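Local coordinates for protein gamma-glutamyltranspeptidase (Ggt) (Helicobacter pylori 26695, PDB 5BPK) that probably cleaves gamma-glutamyl bonds such as that of glutathione, passing the gamma-glutamyl group to water or an acceptor, as an N-terminal nucleophile (Ntn) hydrolase, at residues 97-102 with 277-282; 269-274 with 294-299; 285-290 with 341-346; 350-355 with 369-374. All coordinates share one frame; numbering follows the deposited sequence.

Contact 1. Residues 97-102 with 277-282; sequences NVALDF and ISMSPP
The carboxylate of Asp101, whose OD2 lies 3.2 Å from CD of Pro282, is gripped from several directions. Arg264 forms a salt bridge with OD2, while OD1 takes the backbone N-H of Arg103 and a second salt bridge from Arg69 of the neighbouring chain. Two arginines so close would be expected to stabilise its negative charge. The setting is an antiparallel sheet of the Ntn-hydrolase fold, which runs on into the neighbouring chain through Ile277 and Ser278. Strands 97-102 and 274-278 both pair with strand 262-271, and the segments 97-101 and 277-282 run in nearly the same direction, 19° apart. No hydrogen bond joins them, and the contact is carried almost wholly by side chains. Asn97, Ala99 and Asp101 all direct CB toward 277-282. At one end the side chains of Asn97 and Ile277 cross at about a right angle, with ND2 3.8 Å from CD1, while OD1 of Asn97 turns to His91. Met279 has CG anti to its backbone N (chi1 -171°) and a bend at chi2, and SD comes to 3.7 Å from CB of Ala99. Ser280 hydrogen-bonds through OG to the backbone O of Lys265 on the intervening strand. Beyond it a cis peptide leads into Pro282, whose side chain is about 9 Å from the bound dihydro-oxazole ligand; its CG also leans on the carboxylate, 3.5 Å from OD2 of Asp101.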
loop_
_atom_site.group_PDB
_atom_site.type_symbol
_atom_site.label_atom_id
_atom_site.label_comp_id
_atom_site.label_asym_id
_atom_site.label_seq_id
_atom_site.Cartn_x
_atom_site.Cartn_y
_atom_site.Cartn_z
ATOM N N ASN A 97 7.515 -18.373 -3.627
ATOM C CA ASN A 97 6.941 -17.030 -3.564
ATOM C C ASN A 97 5.515 -17.119 -3.051
ATOM O O ASN A 97 4.713 -17.904 -3.562
ATOM C CB ASN A 97 6.967 -16.367 -4.938
ATOM C CG ASN A 97 8.361 -16.274 -5.508
ATOM O OD1 ASN A 97 9.214 -15.541 -4.996
ATOM N ND2 ASN A 97 8.610 -17.028 -6.565
ATOM N N VAL A 98 5.203 -16.342 -2.018
ATOM C CA VAL A 98 3.886 -16.402 -1.401
ATOM C C VAL A 98 3.382 -14.999 -1.145
ATOM O O VAL A 98 4.172 -14.053 -1.088
ATOM C CB VAL A 98 3.920 -17.208 -0.080
ATOM C CG1 VAL A 98 4.480 -18.618 -0.329
ATOM C CG2 VAL A 98 4.733 -16.482 0.967
ATOM N N ALA A 99 2.065 -14.862 -1.046
ATOM C CA ALA A 99 1.429 -13.575 -0.773
ATOM C C ALA A 99 0.554 -13.746 0.451
ATOM O O ALA A 99 -0.231 -14.694 0.524
ATOM C CB ALA A 99 0.603 -13.125 -1.950
ATOM N N LEU A 100 0.718 -12.867 1.427
ATOM C CA LEU A 100 -0.111 -12.873 2.614
ATOM C C LEU A 100 -1.149 -11.750 2.526
ATOM O O LEU A 100 -0.802 -10.584 2.405
ATOM C CB LEU A 100 0.745 -12.698 3.862
ATOM C CG LEU A 100 0.003 -12.668 5.197
ATOM C CD1 LEU A 100 -0.779 -13.934 5.447
ATOM C CD2 LEU A 100 0.991 -12.373 6.324
ATOM N N ASP A 101 -2.412 -12.143 2.588
ATOM C CA ASP A 101 -3.561 -11.247 2.602
ATOM C C ASP A 101 -3.954 -11.050 4.068
ATOM O O ASP A 101 -4.529 -11.955 4.688
ATOM C CB ASP A 101 -4.693 -11.909 1.771
ATOM C CG ASP A 101 -6.054 -11.233 1.905
ATOM O OD1 ASP A 101 -6.228 -10.265 2.673
ATOM O OD2 ASP A 101 -6.982 -11.738 1.224
ATOM N N PHE A 102 -3.633 -9.873 4.615
ATOM C CA PHE A 102 -4.189 -9.435 5.893
ATOM C C PHE A 102 -5.028 -8.155 5.724
ATOM O O PHE A 102 -5.029 -7.254 6.556
ATOM C CB PHE A 102 -3.123 -9.357 7.002
ATOM C CG PHE A 102 -1.964 -8.417 6.738
ATOM C CD1 PHE A 102 -0.848 -8.836 6.029
ATOM C CD2 PHE A 102 -1.933 -7.163 7.327
ATOM C CE1 PHE A 102 0.240 -7.988 5.853
ATOM C CE2 PHE A 102 -0.846 -6.299 7.138
ATOM C CZ PHE A 102 0.247 -6.724 6.399
ATOM N N ILE A 277 6.750 -10.617 -9.192
ATOM C CA ILE A 277 5.934 -11.258 -8.146
ATOM C C ILE A 277 5.195 -10.153 -7.410
ATOM O O ILE A 277 5.825 -9.316 -6.771
ATOM C CB ILE A 277 6.806 -12.038 -7.120
ATOM C CG1 ILE A 277 7.762 -12.997 -7.847
ATOM C CG2 ILE A 277 5.929 -12.781 -6.085
ATOM C CD1 ILE A 277 7.082 -14.146 -8.542
ATOM N N SER A 278 3.869 -10.151 -7.470
ATOM C CA SER A 278 3.099 -9.070 -6.857
ATOM C C SER A 278 1.773 -9.546 -6.274
ATOM O O SER A 278 1.465 -10.754 -6.300
ATOM C CB SER A 278 2.914 -7.921 -7.862
ATOM O OG SER A 278 2.459 -6.735 -7.221
ATOM N N MET A 279 1.003 -8.609 -5.719
ATOM C CA MET A 279 -0.177 -8.989 -4.948
ATOM C C MET A 279 -1.399 -9.259 -5.801
ATOM O O MET A 279 -1.786 -8.451 -6.652
ATOM C CB MET A 279 -0.531 -7.950 -3.900
ATOM C CG MET A 279 -1.617 -8.417 -2.958
ATOM S SD MET A 279 -1.099 -9.840 -1.966
ATOM C CE MET A 279 -2.685 -10.664 -1.735
ATOM N N SER A 280 -1.997 -10.407 -5.517
ATOM C CA SER A 280 -3.182 -10.921 -6.183
ATOM C C SER A 280 -4.450 -10.389 -5.503
ATOM O O SER A 280 -4.363 -9.691 -4.490
ATOM C CB SER A 280 -3.132 -12.439 -6.081
ATOM O OG SER A 280 -2.792 -12.846 -4.759
ATOM N N PRO A 281 -5.640 -10.735 -6.039
ATOM C CA PRO A 281 -6.857 -10.322 -5.356
ATOM C C PRO A 281 -6.842 -10.747 -3.888
ATOM O O PRO A 281 -6.436 -11.864 -3.579
ATOM C CB PRO A 281 -7.952 -11.032 -6.153
ATOM C CG PRO A 281 -7.416 -10.973 -7.554
ATOM C CD PRO A 281 -5.938 -11.277 -7.377
ATOM N N PRO A 282 -7.305 -9.878 -2.980
ATOM C CA PRO A 282 -8.152 -8.705 -3.162
ATOM C C PRO A 282 -7.459 -7.382 -3.494
ATOM O O PRO A 282 -8.111 -6.343 -3.452
ATOM C CB PRO A 282 -8.875 -8.610 -1.820
ATOM C CG PRO A 282 -7.862 -9.073 -0.864
ATOM C CD PRO A 282 -7.142 -10.191 -1.554
#

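Contact 2. Residues 269-274 with 294-299; sequences GSYRGY and NVMENA. With EDO (1,2-ethanediol), chain J.
Arg272 meets Glu297 at both ends of its length. Its backbone N donates an almost straight bond to OE2 of Glu297 (2.8 Å, 175°), arriving on the anti side of the carboxylate. OE2 also receives a water that is bonded in turn to OG of Ser270, while OE1 is held in a salt bridge by Lys346. The arginine chain, extended from CG to NE, runs past Glu297 in the opposite direction, laying one guanidinium face over CA of that residue. Tyr271 and Tyr274 close a two-residue beta hairpin through a type I' turn, and the Arg272 side chain reaches from it to the carbonyls of a type I turn, Met296 to Ala299. NH2 donates to O of Ala299 at 2.8 Å, nearly along the C=O axis, and weakly to O of Met296. NH1 makes weak bonds to O of Glu297 and O of Ala299. NH2 also donates to OH of Tyr271 (3.1 Å). Asp110 of the neighbouring chain bonds this hydroxyl and forms a salt bridge with NE of Arg272. Earlier on the strand, a water accepts from N of Ser270 and donates to OD1 of Asn294, each at 2.8 Å; OD1 also accepts from NZ of Lys346.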
loop_
_atom_site.group_PDB
_atom_site.type_symbol
_atom_site.label_atom_id
_atom_site.label_comp_id
_atom_site.label_asym_id
_atom_site.label_seq_id
_atom_site.Cartn_x
_atom_site.Cartn_y
_atom_site.Cartn_z
ATOM N N GLY A 269 4.288 -12.578 -13.329
ATOM C CA GLY A 269 4.499 -12.269 -14.735
ATOM C C GLY A 269 5.967 -12.192 -15.078
ATOM O O GLY A 269 6.828 -12.502 -14.258
ATOM N N SER A 270 6.244 -11.807 -16.315
ATOM C CA SER A 270 7.612 -11.627 -16.787
ATOM C C SER A 270 7.727 -10.313 -17.546
ATOM O O SER A 270 6.779 -9.875 -18.223
ATOM C CB SER A 270 8.043 -12.787 -17.691
ATOM O OG SER A 270 7.231 -12.874 -18.857
ATOM N N TYR A 271 8.892 -9.689 -17.411
ATOM C CA TYR A 271 9.218 -8.479 -18.145
ATOM C C TYR A 271 10.699 -8.518 -18.522
ATOM O O TYR A 271 11.575 -8.429 -17.663
ATOM C CB TYR A 271 8.897 -7.248 -17.307
ATOM C CG TYR A 271 9.024 -5.930 -18.027
ATOM C CD1 TYR A 271 8.169 -5.599 -19.070
ATOM C CD2 TYR A 271 9.961 -4.986 -17.626
ATOM C CE1 TYR A 271 8.271 -4.380 -19.717
ATOM C CE2 TYR A 271 10.058 -3.770 -18.246
ATOM C CZ TYR A 271 9.202 -3.462 -19.296
ATOM O OH TYR A 271 9.291 -2.246 -19.938
ATOM N N ARG A 272 10.963 -8.684 -19.813
ATOM C CA ARG A 272 12.335 -8.660 -20.348
ATOM C C ARG A 272 13.321 -9.556 -19.598
ATOM O O ARG A 272 14.451 -9.151 -19.312
ATOM C CB ARG A 272 12.851 -7.213 -20.419
ATOM C CG ARG A 272 11.852 -6.258 -21.091
ATOM C CD ARG A 272 12.508 -4.964 -21.512
ATOM N NE ARG A 272 11.529 -3.917 -21.739
ATOM C CZ ARG A 272 10.795 -3.760 -22.836
ATOM N NH1 ARG A 272 10.928 -4.575 -23.880
ATOM N NH2 ARG A 272 9.923 -2.760 -22.895
ATOM N N GLY A 273 12.884 -10.770 -19.279
ATOM C CA GLY A 273 13.751 -11.756 -18.645
ATOM C C GLY A 273 13.739 -11.763 -17.124
ATOM O O GLY A 273 14.420 -12.587 -16.511
ATOM N N TYR A 274 12.991 -10.832 -16.529
ATOM C CA TYR A 274 12.804 -10.764 -15.079
ATOM C C TYR A 274 11.417 -11.267 -14.686
ATOM O O TYR A 274 10.448 -11.073 -15.433
ATOM C CB TYR A 274 12.956 -9.321 -14.577
ATOM C CG TYR A 274 14.329 -8.722 -14.803
ATOM C CD1 TYR A 274 14.649 -8.103 -16.010
ATOM C CD2 TYR A 274 15.299 -8.758 -13.804
ATOM C CE1 TYR A 274 15.917 -7.540 -16.223
ATOM C CE2 TYR A 274 16.569 -8.200 -14.005
ATOM C CZ TYR A 274 16.864 -7.595 -15.219
ATOM O OH TYR A 274 18.104 -7.041 -15.424
ATOM N N ASN A 294 3.330 -5.740 -19.471
ATOM C CA ASN A 294 3.146 -6.581 -20.650
ATOM C C ASN A 294 2.939 -5.743 -21.895
ATOM O O ASN A 294 3.478 -6.079 -22.943
ATOM C CB ASN A 294 1.959 -7.550 -20.543
ATOM C CG ASN A 294 2.195 -8.714 -19.596
ATOM O OD1 ASN A 294 3.328 -9.072 -19.276
ATOM N ND2 ASN A 294 1.096 -9.352 -19.184
ATOM N N VAL A 295 2.113 -4.696 -21.799
ATOM C CA VAL A 295 1.870 -3.825 -22.956
ATOM C C VAL A 295 3.191 -3.160 -23.365
ATOM O O VAL A 295 3.578 -3.185 -24.538
ATOM C CB VAL A 295 0.786 -2.738 -22.681
ATOM C CG1 VAL A 295 0.616 -1.810 -23.891
ATOM C CG2 VAL A 295 -0.548 -3.373 -22.332
ATOM N N MET A 296 3.876 -2.585 -22.381
ATOM C CA MET A 296 5.134 -1.863 -22.587
ATOM C C MET A 296 6.234 -2.750 -23.196
ATOM O O MET A 296 7.089 -2.267 -23.956
ATOM C CB MET A 296 5.622 -1.305 -21.250
ATOM C CG MET A 296 4.751 -0.167 -20.720
ATOM S SD MET A 296 5.051 0.268 -18.993
ATOM C CE MET A 296 6.836 0.522 -18.982
ATOM N N GLU A 297 6.207 -4.038 -22.858
ATOM C CA GLU A 297 7.226 -4.997 -23.319
ATOM C C GLU A 297 7.297 -5.081 -24.848
ATOM O O GLU A 297 8.339 -5.469 -25.412
ATOM C CB GLU A 297 6.962 -6.391 -22.732
ATOM C CG GLU A 297 8.171 -7.304 -22.751
ATOM C CD GLU A 297 7.892 -8.692 -22.155
ATOM O OE1 GLU A 297 6.775 -9.242 -22.325
ATOM O OE2 GLU A 297 8.814 -9.252 -21.539
ATOM N N ASN A 298 6.198 -4.734 -25.513
ATOM C CA ASN A 298 6.154 -4.742 -26.976
ATOM C C ASN A 298 6.977 -3.649 -27.651
ATOM O O ASN A 298 7.177 -3.689 -28.874
ATOM C CB ASN A 298 4.708 -4.684 -27.457
ATOM C CG ASN A 298 3.958 -5.968 -27.176
ATOM O OD1 ASN A 298 4.110 -6.960 -27.900
ATOM N ND2 ASN A 298 3.155 -5.968 -26.103
ATOM N N ALA A 299 7.450 -2.687 -26.871
ATOM C CA ALA A 299 8.286 -1.617 -27.384
ATOM C C ALA A 299 9.697 -1.722 -26.798
ATOM O O ALA A 299 9.869 -2.155 -25.660
ATOM C CB ALA A 299 7.661 -0.265 -27.037
HETATM C C1 EDO J . 17.848 -12.289 -17.225
HETATM O O1 EDO J . 18.792 -12.651 -16.209
HETATM C C2 EDO J . 17.422 -10.836 -17.040
HETATM O O2 EDO J . 17.431 -10.158 -18.301
HETATM O O HOH W 1 3.860 -11.426 -17.797
HETATM O O HOH W 2 8.539 -11.840 -20.989
#

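Contact 3. Residues 285-290 with 341-346; sequences GGTHLI and DKLINK
Leu343, the last residue of the short helix 340-343, meets Thr287 through its CB, which lies 3.7 Å from the methyl CG2. Thr287 holds that methyl anti to its own backbone N, and the two side chains cross obliquely. The leucine branch CD1 adds a second touch on the same methyl at 3.8 Å and reaches CE1 of His288 at 4.3 Å. The polar side of the imidazole is engaged elsewhere, ND1 being hydrogen-bonded to OE1 of Gln291. Ile344 follows as the first residue to leave helical backbone angles, and it carries the largest buried area of the contact. Its CG2 lies anti to the carbonyl carbon, which turns this methyl to the backbone O of Thr287, 3.6 Å away, and to CG2 of Ile290 at 3.8 Å. CB of Ile344 meets CG2 of Ile290 at 3.7 Å. No hydrogen bond crosses the interface: a helix exit is packed here by branched aliphatic groups. Asn345 turns away to act as the N-cap of helix 346-354, its OD1 accepting from N of Tyr348. Lys346 then stretches beyond 285-290 to O of Ser270. Helix 285-296 is one of the helices lying on the Ntn-hydrolase sheet, and the contact is set at that layer boundary. Ile290 and Ile344 both pack on Val267 of strand 262-271, Ile290 also meets Ile276 of strand 274-278, and Leu343 and His288 lie against helix 309-329.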
loop_
_atom_site.group_PDB
_atom_site.type_symbol
_atom_site.label_atom_id
_atom_site.label_comp_id
_atom_site.label_asym_id
_atom_site.label_seq_id
_atom_site.Cartn_x
_atom_site.Cartn_y
_atom_site.Cartn_z
ATOM N N GLY A 285 -3.552 -4.485 -7.643
ATOM C CA GLY A 285 -2.262 -3.881 -7.960
ATOM C C GLY A 285 -1.330 -4.740 -8.795
ATOM O O GLY A 285 -0.832 -4.307 -9.832
ATOM N N GLY A 286 -1.108 -5.965 -8.345
ATOM C CA GLY A 286 -0.213 -6.878 -9.053
ATOM C C GLY A 286 -0.696 -7.190 -10.462
ATOM O O GLY A 286 0.098 -7.248 -11.417
ATOM N N THR A 287 -2.004 -7.380 -10.603
ATOM C CA THR A 287 -2.570 -7.732 -11.896
ATOM C C THR A 287 -2.340 -6.616 -12.897
ATOM O O THR A 287 -1.846 -6.857 -14.000
ATOM C CB THR A 287 -4.072 -8.048 -11.769
ATOM O OG1 THR A 287 -4.238 -9.226 -10.967
ATOM C CG2 THR A 287 -4.739 -8.244 -13.139
ATOM N N HIS A 288 -2.713 -5.392 -12.533
ATOM C CA HIS A 288 -2.552 -4.278 -13.459
ATOM C C HIS A 288 -1.086 -3.866 -13.675
ATOM O O HIS A 288 -0.730 -3.412 -14.762
ATOM C CB HIS A 288 -3.424 -3.090 -13.076
ATOM C CG HIS A 288 -4.880 -3.423 -13.044
ATOM N ND1 HIS A 288 -5.524 -4.022 -14.102
ATOM C CD2 HIS A 288 -5.812 -3.265 -12.075
ATOM C CE1 HIS A 288 -6.793 -4.224 -13.784
ATOM N NE2 HIS A 288 -6.992 -3.774 -12.558
ATOM N N LEU A 289 -0.249 -4.040 -12.657
ATOM C CA LEU A 289 1.189 -3.811 -12.785
ATOM C C LEU A 289 1.733 -4.695 -13.896
ATOM O O LEU A 289 2.403 -4.226 -14.805
ATOM C CB LEU A 289 1.895 -4.149 -11.468
ATOM C CG LEU A 289 3.414 -4.261 -11.505
ATOM C CD1 LEU A 289 4.019 -2.963 -12.001
ATOM C CD2 LEU A 289 3.930 -4.668 -10.117
ATOM N N ILE A 290 1.380 -5.976 -13.847
ATOM C CA ILE A 290 1.885 -6.950 -14.818
ATOM C C ILE A 290 1.274 -6.703 -16.204
ATOM O O ILE A 290 1.965 -6.794 -17.218
ATOM C CB ILE A 290 1.622 -8.396 -14.316
ATOM C CG1 ILE A 290 2.579 -8.702 -13.159
ATOM C CG2 ILE A 290 1.760 -9.437 -15.440
ATOM C CD1 ILE A 290 2.187 -9.885 -12.324
ATOM N N ASP A 341 -5.977 -14.219 -14.969
ATOM C CA ASP A 341 -5.206 -14.880 -16.023
ATOM C C ASP A 341 -5.417 -14.221 -17.385
ATOM O O ASP A 341 -4.474 -14.129 -18.166
ATOM C CB ASP A 341 -5.546 -16.376 -16.106
ATOM C CG ASP A 341 -4.906 -17.194 -14.984
ATOM O OD1 ASP A 341 -4.035 -16.675 -14.251
ATOM O OD2 ASP A 341 -5.270 -18.377 -14.839
ATOM N N LYS A 342 -6.638 -13.772 -17.670
ATOM C CA LYS A 342 -6.909 -13.074 -18.935
ATOM C C LYS A 342 -6.267 -11.689 -18.956
ATOM O O LYS A 342 -5.733 -11.264 -19.975
ATOM C CB LYS A 342 -8.417 -12.964 -19.206
ATOM C CG LYS A 342 -9.090 -14.304 -19.516
ATOM C CD LYS A 342 -10.591 -14.143 -19.664
ATOM C CE LYS A 342 -11.282 -15.476 -19.908
ATOM N NZ LYS A 342 -12.745 -15.285 -20.113
ATOM N N LEU A 343 -6.330 -10.978 -17.835
ATOM C CA LEU A 343 -5.774 -9.630 -17.755
ATOM C C LEU A 343 -4.243 -9.602 -17.872
ATOM O O LEU A 343 -3.693 -8.631 -18.389
ATOM C CB LEU A 343 -6.236 -8.925 -16.465
ATOM C CG LEU A 343 -7.730 -8.574 -16.387
ATOM C CD1 LEU A 343 -8.080 -8.116 -14.987
ATOM C CD2 LEU A 343 -8.148 -7.509 -17.443
ATOM N N ILE A 344 -3.569 -10.653 -17.402
ATOM C CA ILE A 344 -2.105 -10.723 -17.471
ATOM C C ILE A 344 -1.605 -11.528 -18.666
ATOM O O ILE A 344 -0.406 -11.770 -18.794
ATOM C CB ILE A 344 -1.447 -11.236 -16.144
ATOM C CG1 ILE A 344 -1.752 -12.723 -15.861
ATOM C CG2 ILE A 344 -1.889 -10.366 -14.979
ATOM C CD1 ILE A 344 -1.062 -13.277 -14.609
ATOM N N ASN A 345 -2.524 -11.950 -19.533
ATOM C CA ASN A 345 -2.156 -12.690 -20.748
ATOM C C ASN A 345 -1.402 -11.775 -21.707
ATOM O O ASN A 345 -1.880 -10.704 -22.043
ATOM C CB ASN A 345 -3.423 -13.229 -21.418
ATOM C CG ASN A 345 -3.140 -14.051 -22.650
ATOM O OD1 ASN A 345 -3.026 -13.513 -23.748
ATOM N ND2 ASN A 345 -3.083 -15.363 -22.486
ATOM N N LYS A 346 -0.227 -12.208 -22.158
ATOM C CA LYS A 346 0.561 -11.388 -23.070
ATOM C C LYS A 346 -0.107 -11.150 -24.430
ATOM O O LYS A 346 0.143 -10.123 -25.037
ATOM C CB LYS A 346 1.977 -11.934 -23.229
ATOM C CG LYS A 346 2.828 -11.755 -21.957
ATOM C CD LYS A 346 4.269 -12.148 -22.171
ATOM C CE LYS A 346 5.057 -12.070 -20.881
ATOM N NZ LYS A 346 5.370 -10.686 -20.423
#

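Contact 4. Residues 350-355 with 369-374; sequences KKIFDT and PGMGQL
Ile352 and Met371 make the closest backbone approach, CA to CA 7.9 Å, between helix 346-354 and a turn in which Gly370, Met371 and Gly372 all adopt left-handed helical angles. That turn is secured by backbone bonds from N of Gly372 to O of Pro369 and from N of Gln373 to O of Gly370. From it Met371 projects at the helix, and its bend at chi3 (-84°) directs CE between two side chains. The methyl lies 3.3 Å from CB of Lys351 and 3.4 Å from CG1 of Ile352, both tight for carbon pairs. SD follows at 3.7 Å from CG1 of Ile352. This is peripheral packing on the Ntn-hydrolase domain, where the segment leading to the last modelled residue, Leu374, returns to the helical layer. Gln321 of helix 309-329 touches both Ile352 and Met371, and Asp325 of the same helix accepts from N of Gly370. At the surface the extended chain of Lys351 runs past Gln373, whose amide is probably turned over in the model, so its polar partner is left undecided. O of Ile352 accepts twice, from N of Thr355 and, in its carbonyl plane at 2.7 Å, from OG1 of Thr355.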
loop_
_atom_site.group_PDB
_atom_site.type_symbol
_atom_site.label_atom_id
_atom_site.label_comp_id
_atom_site.label_asym_id
_atom_site.label_seq_id
_atom_site.Cartn_x
_atom_site.Cartn_y
_atom_site.Cartn_z
ATOM N N LYS A 350 -0.700 -7.562 -26.119
ATOM C CA LYS A 350 -0.315 -7.298 -27.508
ATOM C C LYS A 350 -1.466 -6.608 -28.261
ATOM O O LYS A 350 -1.234 -5.650 -29.012
ATOM C CB LYS A 350 0.151 -8.593 -28.200
ATOM C CG LYS A 350 0.424 -8.496 -29.718
ATOM C CD LYS A 350 1.410 -7.391 -30.103
ATOM C CE LYS A 350 1.810 -7.517 -31.584
ATOM N NZ LYS A 350 2.408 -6.278 -32.141
ATOM N N LYS A 351 -2.696 -7.086 -28.058
ATOM C CA LYS A 351 -3.884 -6.456 -28.645
ATOM C C LYS A 351 -4.035 -4.997 -28.208
ATOM O O LYS A 351 -4.347 -4.122 -29.014
ATOM C CB LYS A 351 -5.152 -7.242 -28.292
ATOM C CG LYS A 351 -5.294 -8.522 -29.091
ATOM C CD LYS A 351 -6.547 -9.315 -28.744
ATOM C CE LYS A 351 -6.477 -10.715 -29.359
ATOM N NZ LYS A 351 -7.727 -11.503 -29.186
ATOM N N ILE A 352 -3.797 -4.737 -26.931
ATOM C CA ILE A 352 -3.798 -3.373 -26.428
ATOM C C ILE A 352 -2.703 -2.546 -27.114
ATOM O O ILE A 352 -2.969 -1.469 -27.669
ATOM C CB ILE A 352 -3.585 -3.314 -24.889
ATOM C CG1 ILE A 352 -4.734 -4.008 -24.145
ATOM C CG2 ILE A 352 -3.466 -1.849 -24.437
ATOM C CD1 ILE A 352 -4.497 -4.174 -22.626
ATOM N N PHE A 353 -1.483 -3.075 -27.110
ATOM C CA PHE A 353 -0.354 -2.387 -27.736
ATOM C C PHE A 353 -0.655 -1.992 -29.193
ATOM O O PHE A 353 -0.370 -0.870 -29.609
ATOM C CB PHE A 353 0.909 -3.242 -27.663
ATOM C CG PHE A 353 2.104 -2.581 -28.267
ATOM C CD1 PHE A 353 2.789 -1.595 -27.571
ATOM C CD2 PHE A 353 2.528 -2.921 -29.546
ATOM C CE1 PHE A 353 3.875 -0.967 -28.127
ATOM C CE2 PHE A 353 3.627 -2.305 -30.110
ATOM C CZ PHE A 353 4.305 -1.326 -29.403
ATOM N N ASP A 354 -1.265 -2.902 -29.942
ATOM C CA ASP A 354 -1.501 -2.682 -31.375
ATOM C C ASP A 354 -2.517 -1.561 -31.648
ATOM O O ASP A 354 -2.570 -1.038 -32.774
ATOM C CB ASP A 354 -1.933 -3.988 -32.062
ATOM C CG ASP A 354 -0.785 -5.003 -32.205
ATOM O OD1 ASP A 354 0.401 -4.624 -32.083
ATOM O OD2 ASP A 354 -1.074 -6.196 -32.463
ATOM N N THR A 355 -3.312 -1.185 -30.638
ATOM C CA THR A 355 -4.245 -0.050 -30.764
ATOM C C THR A 355 -3.584 1.319 -30.527
ATOM O O THR A 355 -4.190 2.368 -30.787
ATOM C CB THR A 355 -5.472 -0.179 -29.808
ATOM O OG1 THR A 355 -5.062 0.002 -28.441
ATOM C CG2 THR A 355 -6.155 -1.534 -29.975
ATOM N N PRO A 369 -13.907 -1.671 -21.227
ATOM C CA PRO A 369 -13.273 -2.701 -20.421
ATOM C C PRO A 369 -13.108 -4.031 -21.182
ATOM O O PRO A 369 -14.051 -4.505 -21.839
ATOM C CB PRO A 369 -14.226 -2.843 -19.248
ATOM C CG PRO A 369 -14.832 -1.508 -19.108
ATOM C CD PRO A 369 -14.961 -0.962 -20.487
ATOM N N GLY A 370 -11.901 -4.590 -21.115
ATOM C CA GLY A 370 -11.534 -5.798 -21.838
ATOM C C GLY A 370 -11.411 -5.631 -23.337
ATOM O O GLY A 370 -11.270 -6.624 -24.048
ATOM N N MET A 371 -11.446 -4.374 -23.796
ATOM C CA MET A 371 -11.560 -4.020 -25.216
ATOM C C MET A 371 -12.818 -4.620 -25.843
ATOM O O MET A 371 -12.893 -4.767 -27.062
ATOM C CB MET A 371 -10.301 -4.433 -25.989
ATOM C CG MET A 371 -9.025 -3.790 -25.450
ATOM S SD MET A 371 -7.612 -3.995 -26.535
ATOM C CE MET A 371 -7.007 -5.613 -26.079
ATOM N N GLY A 372 -13.800 -4.947 -24.999
ATOM C CA GLY A 372 -15.036 -5.598 -25.431
ATOM C C GLY A 372 -14.891 -7.036 -25.906
ATOM O O GLY A 372 -15.813 -7.576 -26.519
ATOM N N GLN A 373 -13.753 -7.667 -25.622
ATOM C CA GLN A 373 -13.471 -9.012 -26.130
ATOM C C GLN A 373 -12.861 -9.971 -25.094
ATOM O O GLN A 373 -12.403 -11.058 -25.460
ATOM C CB GLN A 373 -12.567 -8.921 -27.376
ATOM C CG GLN A 373 -11.199 -8.239 -27.154
ATOM C CD GLN A 373 -10.139 -9.170 -26.577
ATOM O OE1 GLN A 373 -9.632 -8.950 -25.471
ATOM N NE2 GLN A 373 -9.802 -10.219 -27.323
ATOM N N LEU A 374 -12.875 -9.597 -23.811
ATOM C CA LEU A 374 -12.237 -10.421 -22.773
ATOM C C LEU A 374 -12.966 -11.753 -22.590
ATOM O O LEU A 374 -12.333 -12.806 -22.491
ATOM C CB LEU A 374 -12.169 -9.679 -21.428
ATOM C CG LEU A 374 -11.008 -10.091 -20.518
ATOM C CD1 LEU A 374 -9.700 -9.529 -21.043
ATOM C CD2 LEU A 374 -11.254 -9.634 -19.090
#

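Contacts 1 and 3 are buried, contact 2 is partly so, and contact 4 lies at the surface, its centre about 30 Å from that of the chain. Contacts 1 and 2 share the antiparallel sheet; contacts 2 and 3 share helix 285-296 and are tied by Lys346, which belongs to 341-346 yet bonds to both segments of contact 2. Contact 3 has no hydrogen bond across it and packs mainly aliphatic groups, contact 2 is mostly polar and water-bridged, and contact 1 mixes aliphatic packing with a buried carboxylate. Ser278 of contact 1 rests on Gly286 of contact 3, and Val295 joins contact 2 to Ile352 of contact 4. The neighbouring chain reaches contacts 1 to 3 but not contact 4.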